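Local coordinates for protein restriction endonuclease AspBHI (Azoarcus sp., PDB 4OC8) that cuts DNA as a modification-dependent restriction endonuclease and assembles as a tetramer, at residues R222-D234 against L356-S368. Numbering follows the deposited sequence.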
loop_
_atom_site.group_PDB
_atom_site.type_symbol
_atom_site.label_atom_id
_atom_site.label_comp_id
_atom_site.label_asym_id
_atom_site.label_seq_id
_atom_site.Cartn_x
_atom_site.Cartn_y
_atom_site.Cartn_z
ATOM N N ARG A 222 2.328 -6.918 -21.047
ATOM C CA ARG A 222 3.556 -7.694 -21.151
ATOM C C ARG A 222 3.423 -8.832 -22.154
ATOM O O ARG A 222 2.324 -9.311 -22.430
ATOM C CB ARG A 222 3.971 -8.243 -19.783
ATOM C CG ARG A 222 4.726 -7.261 -18.905
ATOM C CD ARG A 222 5.172 -7.920 -17.612
ATOM N NE ARG A 222 4.050 -8.158 -16.706
ATOM C CZ ARG A 222 4.138 -8.856 -15.577
ATOM N NH1 ARG A 222 5.296 -9.395 -15.219
ATOM N NH2 ARG A 222 3.069 -9.019 -14.808
ATOM N N SER A 223 4.557 -9.257 -22.700
ATOM C CA SER A 223 4.586 -10.391 -23.611
ATOM C C SER A 223 4.809 -11.679 -22.828
ATOM O O SER A 223 4.936 -11.660 -21.604
ATOM C CB SER A 223 5.698 -10.218 -24.644
ATOM O OG SER A 223 6.972 -10.241 -24.024
ATOM N N LYS A 224 4.861 -12.795 -23.543
ATOM C CA LYS A 224 5.098 -14.086 -22.921
ATOM C C LYS A 224 6.507 -14.131 -22.332
ATOM O O LYS A 224 6.707 -14.567 -21.196
ATOM C CB LYS A 224 4.904 -15.198 -23.955
ATOM C CG LYS A 224 5.015 -16.618 -23.422
ATOM C CD LYS A 224 4.850 -17.616 -24.560
ATOM C CE LYS A 224 5.365 -18.998 -24.196
ATOM N NZ LYS A 224 5.528 -19.845 -25.416
ATOM N N ALA A 225 7.476 -13.656 -23.104
ATOM C CA ALA A 225 8.877 -13.726 -22.704
ATOM C C ALA A 225 9.149 -12.920 -21.443
ATOM O O ALA A 225 9.970 -13.306 -20.610
ATOM C CB ALA A 225 9.767 -13.251 -23.833
ATOM N N GLU A 226 8.454 -11.796 -21.312
ATOM C CA GLU A 226 8.658 -10.897 -20.185
ATOM C C GLU A 226 8.115 -11.479 -18.881
ATOM O O GLU A 226 8.669 -11.238 -17.807
ATOM C CB GLU A 226 8.022 -9.533 -20.472
ATOM C CG GLU A 226 8.722 -8.749 -21.575
ATOM C CD GLU A 226 7.957 -7.505 -21.994
ATOM O OE1 GLU A 226 6.731 -7.447 -21.761
ATOM O OE2 GLU A 226 8.582 -6.584 -22.560
ATOM N N GLN A 227 7.035 -12.248 -18.984
ATOM C CA GLN A 227 6.380 -12.811 -17.806
ATOM C C GLN A 227 7.058 -14.091 -17.324
ATOM O O GLN A 227 6.986 -14.431 -16.143
ATOM C CB GLN A 227 4.899 -13.072 -18.089
ATOM C CG GLN A 227 4.111 -11.819 -18.432
ATOM C CD GLN A 227 2.718 -12.126 -18.950
ATOM O OE1 GLN A 227 1.945 -12.832 -18.306
ATOM N NE2 GLN A 227 2.396 -11.603 -20.126
ATOM N N LEU A 228 7.714 -14.795 -18.242
ATOM C CA LEU A 228 8.419 -16.025 -17.898
ATOM C C LEU A 228 9.897 -15.736 -17.649
ATOM O O LEU A 228 10.447 -14.773 -18.191
ATOM C CB LEU A 228 8.266 -17.062 -19.015
ATOM C CG LEU A 228 6.841 -17.427 -19.436
ATOM C CD1 LEU A 228 6.868 -18.424 -20.580
ATOM C CD2 LEU A 228 6.043 -17.973 -18.257
ATOM N N PRO A 229 10.545 -16.564 -16.815
ATOM C CA PRO A 229 11.972 -16.403 -16.522
ATOM C C PRO A 229 12.826 -16.528 -17.778
ATOM O O PRO A 229 12.449 -17.242 -18.706
ATOM C CB PRO A 229 12.264 -17.569 -15.574
ATOM C CG PRO A 229 10.957 -17.882 -14.950
ATOM C CD PRO A 229 9.941 -17.645 -16.019
ATOM N N ALA A 230 13.962 -15.837 -17.802
ATOM C CA ALA A 230 14.861 -15.882 -18.950
ATOM C C ALA A 230 15.859 -17.030 -18.828
ATOM O O ALA A 230 15.876 -17.942 -19.654
ATOM C CB ALA A 230 15.590 -14.553 -19.107
ATOM N N THR A 231 16.686 -16.977 -17.790
ATOM C CA THR A 231 17.712 -17.989 -17.559
ATOM C C THR A 231 17.089 -19.335 -17.180
ATOM O O THR A 231 15.974 -19.377 -16.661
ATOM C CB THR A 231 18.676 -17.544 -16.443
ATOM O OG1 THR A 231 18.108 -17.844 -15.162
ATOM C CG2 THR A 231 18.950 -16.050 -16.540
ATOM N N PRO A 232 17.804 -20.443 -17.445
ATOM C CA PRO A 232 17.316 -21.776 -17.062
ATOM C C PRO A 232 17.262 -22.015 -15.547
ATOM O O PRO A 232 16.460 -22.837 -15.091
ATOM C CB PRO A 232 18.332 -22.724 -17.714
ATOM C CG PRO A 232 19.545 -21.891 -17.955
ATOM C CD PRO A 232 19.027 -20.523 -18.264
ATOM N N GLU A 233 18.096 -21.316 -14.784
ATOM C CA GLU A 233 18.140 -21.502 -13.334
ATOM C C GLU A 233 16.828 -21.088 -12.666
ATOM O O GLU A 233 16.252 -21.842 -11.866
ATOM C CB GLU A 233 19.311 -20.727 -12.723
ATOM C CG GLU A 233 20.692 -21.191 -13.182
ATOM C CD GLU A 233 21.123 -20.568 -14.505
ATOM O OE1 GLU A 233 20.247 -20.133 -15.283
ATOM O OE2 GLU A 233 22.345 -20.510 -14.762
ATOM N N ASP A 234 16.360 -19.889 -13.003
ATOM C CA ASP A 234 15.091 -19.385 -12.491
ATOM C C ASP A 234 13.943 -20.302 -12.914
ATOM O O ASP A 234 13.001 -20.547 -12.144
ATOM C CB ASP A 234 14.848 -17.956 -12.985
ATOM C CG ASP A 234 16.001 -17.019 -12.654
ATOM O OD1 ASP A 234 16.801 -17.357 -11.755
ATOM O OD2 ASP A 234 16.105 -15.944 -13.288
ATOM N N LEU A 356 -1.260 -8.798 -11.658
ATOM C CA LEU A 356 -0.872 -10.022 -12.346
ATOM C C LEU A 356 0.557 -10.421 -11.997
ATOM O O LEU A 356 1.516 -9.905 -12.572
ATOM C CB LEU A 356 -1.021 -9.867 -13.864
ATOM C CG LEU A 356 -2.423 -9.572 -14.407
ATOM C CD1 LEU A 356 -2.355 -9.230 -15.880
ATOM C CD2 LEU A 356 -3.350 -10.756 -14.173
ATOM N N THR A 357 0.687 -11.348 -11.055
ATOM C CA THR A 357 1.986 -11.855 -10.641
ATOM C C THR A 357 2.329 -13.106 -11.435
ATOM O O THR A 357 1.796 -14.180 -11.170
ATOM C CB THR A 357 1.983 -12.211 -9.149
ATOM O OG1 THR A 357 1.337 -11.169 -8.412
ATOM C CG2 THR A 357 3.397 -12.385 -8.635
ATOM N N THR A 358 3.219 -12.962 -12.409
ATOM C CA THR A 358 3.611 -14.075 -13.262
ATOM C C THR A 358 4.895 -14.732 -12.770
ATOM O O THR A 358 5.403 -14.389 -11.703
ATOM C CB THR A 358 3.785 -13.620 -14.716
ATOM O OG1 THR A 358 4.910 -12.737 -14.819
ATOM C CG2 THR A 358 2.536 -12.902 -15.184
ATOM N N ALA A 359 5.415 -15.671 -13.554
ATOM C CA ALA A 359 6.565 -16.470 -13.145
ATOM C C ALA A 359 7.807 -15.629 -12.841
ATOM O O ALA A 359 8.484 -15.849 -11.832
ATOM C CB ALA A 359 6.877 -17.523 -14.195
ATOM N N GLN A 360 8.102 -14.669 -13.715
ATOM C CA GLN A 360 9.235 -13.776 -13.509
ATOM C C GLN A 360 9.077 -13.028 -12.185
ATOM O O GLN A 360 10.036 -12.863 -11.424
ATOM C CB GLN A 360 9.358 -12.792 -14.676
ATOM C CG GLN A 360 10.528 -11.833 -14.558
ATOM C CD GLN A 360 11.840 -12.543 -14.279
ATOM O OE1 GLN A 360 12.177 -13.529 -14.933
ATOM N NE2 GLN A 360 12.583 -12.048 -13.295
ATOM N N ASP A 361 7.850 -12.602 -11.909
ATOM C CA ASP A 361 7.552 -11.889 -10.679
ATOM C C ASP A 361 7.789 -12.773 -9.458
ATOM O O ASP A 361 8.336 -12.321 -8.448
ATOM C CB ASP A 361 6.121 -11.354 -10.710
ATOM C CG ASP A 361 5.917 -10.308 -11.792
ATOM O OD1 ASP A 361 6.877 -9.559 -12.076
ATOM O OD2 ASP A 361 4.808 -10.232 -12.363
ATOM N N ILE A 362 7.398 -14.039 -9.558
ATOM C CA ILE A 362 7.665 -14.992 -8.489
ATOM C C ILE A 362 9.171 -15.145 -8.285
ATOM O O ILE A 362 9.652 -15.213 -7.152
ATOM C CB ILE A 362 7.018 -16.363 -8.767
ATOM C CG1 ILE A 362 5.496 -16.227 -8.822
ATOM C CG2 ILE A 362 7.411 -17.373 -7.698
ATOM C CD1 ILE A 362 4.776 -17.534 -9.047
ATOM N N VAL A 363 9.913 -15.177 -9.386
ATOM C CA VAL A 363 11.364 -15.265 -9.311
ATOM C C VAL A 363 11.961 -14.073 -8.563
ATOM O O VAL A 363 12.828 -14.241 -7.696
ATOM C CB VAL A 363 11.988 -15.365 -10.707
ATOM C CG1 VAL A 363 13.500 -15.296 -10.618
ATOM C CG2 VAL A 363 11.549 -16.651 -11.377
ATOM N N GLY A 364 11.486 -12.872 -8.891
ATOM C CA GLY A 364 11.957 -11.664 -8.230
ATOM C C GLY A 364 11.642 -11.645 -6.745
ATOM O O GLY A 364 12.516 -11.368 -5.909
ATOM N N LEU A 365 10.388 -11.945 -6.416
ATOM C CA LEU A 365 9.956 -12.026 -5.025
ATOM C C LEU A 365 10.789 -13.039 -4.238
ATOM O O LEU A 365 11.140 -12.797 -3.084
ATOM C CB LEU A 365 8.473 -12.388 -4.949
ATOM C CG LEU A 365 7.470 -11.370 -5.491
ATOM C CD1 LEU A 365 6.100 -12.010 -5.695
ATOM C CD2 LEU A 365 7.367 -10.176 -4.557
ATOM N N LEU A 366 11.106 -14.168 -4.865
ATOM C CA LEU A 366 11.943 -15.176 -4.219
ATOM C C LEU A 366 13.357 -14.650 -4.013
ATOM O O LEU A 366 13.966 -14.901 -2.974
ATOM C CB LEU A 366 11.968 -16.485 -5.019
ATOM C CG LEU A 366 10.734 -17.394 -4.976
ATOM C CD1 LEU A 366 10.963 -18.624 -5.828
ATOM C CD2 LEU A 366 10.367 -17.792 -3.556
ATOM N N ARG A 367 13.879 -13.929 -5.006
ATOM C CA ARG A 367 15.183 -13.281 -4.873
ATOM C C ARG A 367 15.221 -12.369 -3.653
ATOM O O ARG A 367 16.142 -12.454 -2.836
ATOM C CB ARG A 367 15.551 -12.489 -6.134
ATOM C CG ARG A 367 16.004 -13.353 -7.303
ATOM C CD ARG A 367 16.954 -12.599 -8.229
ATOM N NE ARG A 367 16.266 -11.770 -9.216
ATOM C CZ ARG A 367 16.095 -12.112 -10.490
ATOM N NH1 ARG A 367 16.564 -13.273 -10.936
ATOM N NH2 ARG A 367 15.459 -11.295 -11.322
ATOM N N SER A 368 14.214 -11.507 -3.522
ATOM C CA SER A 368 14.138 -10.626 -2.358
ATOM C C SER A 368 14.096 -11.415 -1.043
ATOM O O SER A 368 14.605 -10.961 -0.023
ATOM C CB SER A 368 12.926 -9.701 -2.447
ATOM O OG SER A 368 11.786 -10.302 -1.857
HETATM O O HOH W 1 14.694 -14.360 -14.844
#
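Arg222 and Asp361 approach from opposite directions at the buried end of this contact, the guanidinium offering NH1 and NH2 end-on to OD2 of Asp361, and the pair illustrates how one carboxylate oxygen can tie a loop to a helix start. NH1 of Arg222 lies 3.0 Å from OD2 of Asp361, and NH2 reaches the same oxygen on its syn lone pair; both bonds run near the guanidinium plane, which is turned 35° from the carboxylate. From the anti side OD2 also takes the backbone N of Thr358, so three N-H groups converge on one atom. NH2 adds a weak bond to Leu356 O, NE is held by Tyr344, and Pro293 of a second subunit packs on both charged partners. A leucine in place of Asp361 would probably leave the Arg222 guanidinium without its countercharge and the Thr358 N-H without its acceptor. Alongside, Gln227 O receives two donors: Gln360 N at 2.7 Å, and Thr358 OG1 at 3.0 Å, the latter in the carbonyl plane. The amide of Gln227 passes over the Thr358 methyl to reach Val339 N. Next, Pro229 lays CD against Ala359 CB (3.6 Å) and CG against Val363 CG2.

Toward solvent the grip is looser. Gln360 sends CG anti to its own N (chi1 -179°) and bends at chi2, bringing OE1 to a water 2.7 Å away that also donates to Asp234 OD2. That carboxylate crosses Val363 CG1 and forms a long salt bridge, 3.6 Å from OD2 to Arg367 NH1, with the planes 63° apart. Thr358, its hydroxyl spent on Gln227, holds the N-cap position of helix 359-368, directly after strand 354-357, outermost in its mixed sheet within this chain, in a domain consistent with the PDDEXK nuclease fold.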